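Local coordinates for mannitol dehydrogenase (Helicobacter pylori, PDB 3TWO), which probably catalyses the NADP(H)-dependent, zinc-assisted interconversion of cinnamyl alcohols and the corresponding aldehydes, at residues 144-149 with 301-306. Residues are numbered along the deposited sequence; the frame is centred on the assembly and turned at random.
Sequences ISVDKN and EMVDFS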
loop_
_atom_site.group_PDB
_atom_site.type_symbol
_atom_site.label_atom_id
_atom_site.label_comp_id
_atom_site.label_asym_id
_atom_site.label_seq_id
_atom_site.Cartn_x
_atom_site.Cartn_y
_atom_site.Cartn_z
ATOM N N ILE B 144 25.058 -19.394 -0.443
ATOM C CA ILE B 144 25.577 -18.256 -1.189
ATOM C C ILE B 144 27.100 -18.402 -1.303
ATOM O O ILE B 144 27.758 -18.704 -0.304
ATOM C CB ILE B 144 25.189 -16.918 -0.439
ATOM C CG1 ILE B 144 23.640 -16.901 -0.190
ATOM C CG2 ILE B 144 25.825 -15.644 -1.124
ATOM C CD1 ILE B 144 22.786 -17.203 -1.446
ATOM N N SER B 145 27.661 -18.155 -2.485
ATOM C CA SER B 145 29.094 -18.221 -2.663
ATOM C C SER B 145 29.760 -16.893 -2.241
ATOM O O SER B 145 29.269 -15.815 -2.557
ATOM C CB SER B 145 29.383 -18.490 -4.121
ATOM O OG SER B 145 30.703 -18.217 -4.337
ATOM N N VAL B 146 30.846 -16.969 -1.480
ATOM C CA VAL B 146 31.457 -15.743 -0.925
ATOM C C VAL B 146 32.935 -15.718 -1.313
ATOM O O VAL B 146 33.623 -16.757 -1.187
ATOM C CB VAL B 146 31.355 -15.707 0.606
ATOM C CG1 VAL B 146 32.228 -14.579 1.192
ATOM C CG2 VAL B 146 29.869 -15.569 1.045
ATOM N N ASP B 147 33.421 -14.567 -1.795
ATOM C CA ASP B 147 34.845 -14.416 -2.161
ATOM C C ASP B 147 35.753 -14.804 -1.000
ATOM O O ASP B 147 35.580 -14.294 0.085
ATOM C CB ASP B 147 35.133 -12.945 -2.459
ATOM C CG ASP B 147 36.473 -12.760 -3.092
ATOM O OD1 ASP B 147 37.539 -12.997 -2.476
ATOM O OD2 ASP B 147 36.449 -12.437 -4.272
ATOM N N LYS B 148 36.737 -15.655 -1.226
ATOM C CA LYS B 148 37.634 -16.133 -0.161
ATOM C C LYS B 148 38.459 -15.049 0.586
ATOM O O LYS B 148 38.939 -15.289 1.717
ATOM C CB LYS B 148 38.542 -17.252 -0.680
ATOM C CG LYS B 148 39.230 -16.937 -2.010
ATOM C CD LYS B 148 40.622 -17.601 -2.167
ATOM C CE LYS B 148 41.290 -17.173 -3.482
ATOM N NZ LYS B 148 41.782 -18.368 -4.254
ATOM N N ASN B 149 38.622 -13.865 -0.016
ATOM C CA ASN B 149 39.307 -12.758 0.685
ATOM C C ASN B 149 38.405 -11.715 1.364
ATOM O O ASN B 149 38.901 -10.820 2.017
ATOM C CB ASN B 149 40.309 -12.059 -0.224
ATOM C CG ASN B 149 41.497 -12.947 -0.544
ATOM O OD1 ASN B 149 41.625 -13.408 -1.678
ATOM N ND2 ASN B 149 42.362 -13.219 0.460
ATOM N N GLU B 301 23.454 -11.954 -6.063
ATOM C CA GLU B 301 23.766 -10.704 -6.710
ATOM C C GLU B 301 24.173 -9.652 -5.661
ATOM O O GLU B 301 25.131 -8.903 -5.844
ATOM C CB GLU B 301 22.524 -10.221 -7.471
ATOM C CG GLU B 301 22.671 -8.815 -8.098
ATOM C CD GLU B 301 21.295 -8.235 -8.533
ATOM O OE1 GLU B 301 20.996 -7.059 -8.194
ATOM O OE2 GLU B 301 20.513 -8.983 -9.168
ATOM N N MET B 302 23.449 -9.602 -4.560
ATOM C CA MET B 302 23.695 -8.564 -3.510
ATOM C C MET B 302 25.052 -8.783 -2.816
ATOM O O MET B 302 25.857 -7.834 -2.629
ATOM C CB MET B 302 22.521 -8.514 -2.495
ATOM C CG MET B 302 22.737 -7.699 -1.189
ATOM S SD MET B 302 23.734 -8.630 0.035
ATOM C CE MET B 302 24.473 -7.378 0.950
ATOM N N VAL B 303 25.330 -10.021 -2.446
ATOM C CA VAL B 303 26.646 -10.290 -1.844
ATOM C C VAL B 303 27.780 -9.934 -2.799
ATOM O O VAL B 303 28.758 -9.292 -2.394
ATOM C CB VAL B 303 26.758 -11.775 -1.302
ATOM C CG1 VAL B 303 28.237 -12.152 -0.966
ATOM C CG2 VAL B 303 25.816 -11.941 -0.042
ATOM N N ASP B 304 27.633 -10.304 -4.078
ATOM C CA ASP B 304 28.676 -9.990 -5.081
ATOM C C ASP B 304 28.891 -8.474 -5.161
ATOM O O ASP B 304 30.047 -8.009 -5.230
ATOM C CB ASP B 304 28.294 -10.527 -6.497
ATOM C CG ASP B 304 28.288 -12.064 -6.570
ATOM O OD1 ASP B 304 28.805 -12.754 -5.661
ATOM O OD2 ASP B 304 27.710 -12.596 -7.519
ATOM N N PHE B 305 27.771 -7.719 -5.192
ATOM C CA PHE B 305 27.798 -6.277 -5.328
ATOM C C PHE B 305 28.525 -5.686 -4.110
ATOM O O PHE B 305 29.388 -4.825 -4.251
ATOM C CB PHE B 305 26.335 -5.747 -5.362
ATOM C CG PHE B 305 26.218 -4.239 -5.427
ATOM C CD1 PHE B 305 26.432 -3.547 -6.616
ATOM C CD2 PHE B 305 25.836 -3.506 -4.307
ATOM C CE1 PHE B 305 26.294 -2.116 -6.686
ATOM C CE2 PHE B 305 25.669 -2.094 -4.366
ATOM C CZ PHE B 305 25.913 -1.406 -5.559
ATOM N N SER B 306 28.165 -6.188 -2.923
ATOM C CA SER B 306 28.594 -5.604 -1.674
ATOM C C SER B 306 30.079 -5.846 -1.524
ATOM O O SER B 306 30.815 -4.979 -1.066
ATOM C CB SER B 306 27.794 -6.204 -0.515
ATOM O OG SER B 306 26.411 -5.969 -0.736
#
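V303 meets I144, S145 and V146 with its methyl groups, and through them a helix packs against strand 144-145 and the residues after it without any direct hydrogen bond between the segments. The tight part is apolar: CG2 of V303 makes the closest contact, 3.9 Å from CG2 of I144, which lies 4.0 Å from the valine CB, the two side chains crossing obliquely. With chi1 at -53° CG1 of I144 lies beside the backbone N, leaving CG2, anti to that N, to meet the valine; L159 of helix 158-171 also touches this isoleucine. CG1 of V303 reaches the carbonyl O of S145 at 4.1 Å and, more loosely, CG2 of V146 at 4.3 Å. Here strand 144-145, paired antiparallel with 85-88 in the GroES-like part of this medium-chain dehydrogenase fold, meets helix 296-308 of the Rossmann-type, nucleotide-binding part. Toward solvent the fit slackens. D304, exposed, brings OD1 no nearer than 4.4 Å to the O of S145 and instead hydrogen-bonds Q300, whose OE1 accepts from the N of S145. Further along, D147 OD1 takes the N-H of N149 through its anti lone pair at 2.8 Å and 164°, closing an Asx turn.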